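Local coordinates for nucleoside-diphosphate sugar epimerase (SulA family) (Corynebacterium glutamicum, PDB 3OH8), which probably acts on nucleotide sugars as an NAD(P)-dependent enzyme of the Rossmann-fold epimerase/dehydratase family, although its substrate and reaction are not established, at residues Asp264-Glu269 with Arg414-Ala419. Residues are numbered along the deposited sequence; the frame is centred on the assembly and turned at random.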
loop_
_atom_site.group_PDB
_atom_site.type_symbol
_atom_site.label_atom_id
_atom_site.label_comp_id
_atom_site.label_asym_id
_atom_site.label_seq_id
_atom_site.Cartn_x
_atom_site.Cartn_y
_atom_site.Cartn_z
ATOM N N ASP A 264 28.417 9.566 2.410
ATOM C CA ASP A 264 28.439 8.235 1.821
ATOM C C ASP A 264 28.404 7.122 2.864
ATOM O O ASP A 264 28.513 5.948 2.521
ATOM C CB ASP A 264 29.660 8.069 0.920
ATOM C CG ASP A 264 29.571 8.904 -0.347
ATOM O OD1 ASP A 264 28.460 9.347 -0.708
ATOM O OD2 ASP A 264 30.623 9.108 -0.991
ATOM N N GLU A 265 28.239 7.491 4.132
ATOM C CA GLU A 265 28.188 6.499 5.198
ATOM C C GLU A 265 26.931 5.649 5.060
ATOM O O GLU A 265 25.829 6.178 4.910
ATOM C CB GLU A 265 28.198 7.179 6.564
ATOM C CG GLU A 265 28.130 6.209 7.725
ATOM C CD GLU A 265 27.948 6.917 9.047
ATOM O OE1 GLU A 265 28.014 8.163 9.051
ATOM O OE2 GLU A 265 27.745 6.240 10.079
ATOM N N ILE A 266 27.105 4.333 5.084
ATOM C CA ILE A 266 25.980 3.423 4.966
ATOM C C ILE A 266 25.300 3.352 6.322
ATOM O O ILE A 266 25.918 2.974 7.311
ATOM C CB ILE A 266 26.437 2.020 4.547
ATOM C CG1 ILE A 266 26.919 2.036 3.091
ATOM C CG2 ILE A 266 25.314 1.018 4.723
ATOM C CD1 ILE A 266 27.476 0.711 2.614
ATOM N N LEU A 267 24.032 3.738 6.372
ATOM C CA LEU A 267 23.314 3.816 7.643
ATOM C C LEU A 267 22.520 2.545 7.941
ATOM O O LEU A 267 21.646 2.139 7.170
ATOM C CB LEU A 267 22.390 5.042 7.657
ATOM C CG LEU A 267 23.124 6.361 7.376
ATOM C CD1 LEU A 267 22.138 7.463 6.973
ATOM C CD2 LEU A 267 23.961 6.776 8.595
ATOM N N THR A 268 22.830 1.940 9.080
ATOM C CA THR A 268 22.204 0.704 9.526
ATOM C C THR A 268 21.544 0.979 10.868
ATOM O O THR A 268 21.793 2.008 11.476
ATOM C CB THR A 268 23.279 -0.390 9.710
ATOM O OG1 THR A 268 23.727 -0.834 8.420
ATOM C CG2 THR A 268 22.739 -1.571 10.476
ATOM N N GLU A 269 20.719 0.059 11.353
ATOM C CA GLU A 269 20.114 0.260 12.661
ATOM C C GLU A 269 21.180 0.307 13.760
ATOM O O GLU A 269 20.883 0.630 14.912
ATOM C CB GLU A 269 19.057 -0.810 12.942
ATOM C CG GLU A 269 17.859 -0.784 11.953
ATOM C CD GLU A 269 18.109 -1.562 10.663
ATOM O OE1 GLU A 269 19.226 -2.093 10.474
ATOM O OE2 GLU A 269 17.180 -1.654 9.830
ATOM N N ARG A 414 22.221 7.409 3.094
ATOM C CA ARG A 414 22.522 6.168 2.406
ATOM C C ARG A 414 22.110 4.994 3.287
ATOM O O ARG A 414 22.957 4.227 3.753
ATOM C CB ARG A 414 24.006 6.096 2.045
ATOM C CG ARG A 414 24.371 4.964 1.090
ATOM C CD ARG A 414 25.878 4.917 0.844
ATOM N NE ARG A 414 26.230 3.906 -0.145
ATOM C CZ ARG A 414 27.469 3.662 -0.564
ATOM N NH1 ARG A 414 28.488 4.363 -0.079
ATOM N NH2 ARG A 414 27.683 2.712 -1.469
ATOM N N THR A 415 20.801 4.861 3.501
ATOM C CA THR A 415 20.278 3.907 4.464
ATOM C C THR A 415 20.242 2.477 3.900
ATOM O O THR A 415 19.963 2.259 2.713
ATOM C CB THR A 415 18.866 4.317 4.943
ATOM O OG1 THR A 415 18.775 5.747 5.051
ATOM C CG2 THR A 415 18.571 3.704 6.301
ATOM N N ALA A 416 20.543 1.507 4.753
ATOM C CA ALA A 416 20.365 0.095 4.412
ATOM C C ALA A 416 19.352 -0.544 5.367
ATOM O O ALA A 416 19.357 -0.259 6.571
ATOM C CB ALA A 416 21.710 -0.660 4.458
ATOM N N PRO A 417 18.459 -1.383 4.822
ATOM C CA PRO A 417 17.526 -2.158 5.649
ATOM C C PRO A 417 18.226 -3.395 6.207
ATOM O O PRO A 417 17.850 -4.529 5.909
ATOM C CB PRO A 417 16.421 -2.538 4.662
ATOM C CG PRO A 417 17.145 -2.640 3.322
ATOM C CD PRO A 417 18.295 -1.645 3.378
ATOM N N ALA A 418 19.258 -3.170 7.012
ATOM C CA ALA A 418 20.107 -4.267 7.479
ATOM C C ALA A 418 19.343 -5.284 8.322
ATOM O O ALA A 418 19.512 -6.496 8.159
ATOM C CB ALA A 418 21.307 -3.718 8.266
ATOM N N ALA A 419 18.506 -4.785 9.224
ATOM C CA ALA A 419 17.758 -5.646 10.122
ATOM C C ALA A 419 16.796 -6.556 9.338
ATOM O O ALA A 419 16.646 -7.743 9.650
ATOM C CB ALA A 419 17.008 -4.803 11.135
HETATM O O HOH W 1 24.556 8.527 4.403
#
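Ile266 lays its CG1 over one face of the Arg414 guanidinium, offset toward the rim and 3.7 Å above the plane, while its CG2 meets Ala416 CB. The arginine reaches this position with CG anti to the backbone N (chi1 -169°) and a chain extended from CG to NE; its NH1 then donates to Asp264 O at 3.0 Å, in the carbonyl plane on a lone pair. Asp264 OD1 bonds instead to Trp336 NE1.

Two main-chain bonds define the parallel pairing. Leu267 N donates to Arg414 O at 2.9 Å, and Ala416 N reaches Leu267 O at 2.7 Å almost straight (176° at the hydrogen). Leu267 and Thr415 therefore form a bridge with both side chains on the same face, where Leu267 packs on Tyr258 and Thr415 OG1 bonds Ser338 OG. One end is extended by a water that donates to Glu265 O and accepts from Arg414 N.

Beyond the strands, Ala418 CB presses tightly on Thr268 CG2 at 3.4 Å. The chain of Glu269 bends at chi2 (85°), and its OE1 accepts from Ala419 N at 3.1 Å, met from above the carboxylate plane; OE2 also bonds Asn363 N. One carboxylate thus ties the first turn of helix 418-422, with Pro417 at the N-cap, to strand 360-364. The geometry is that of a short two-stranded parallel sheet, here joining the epimerase-family region to the DUF1731 region outside the central Rossmann-type sheet.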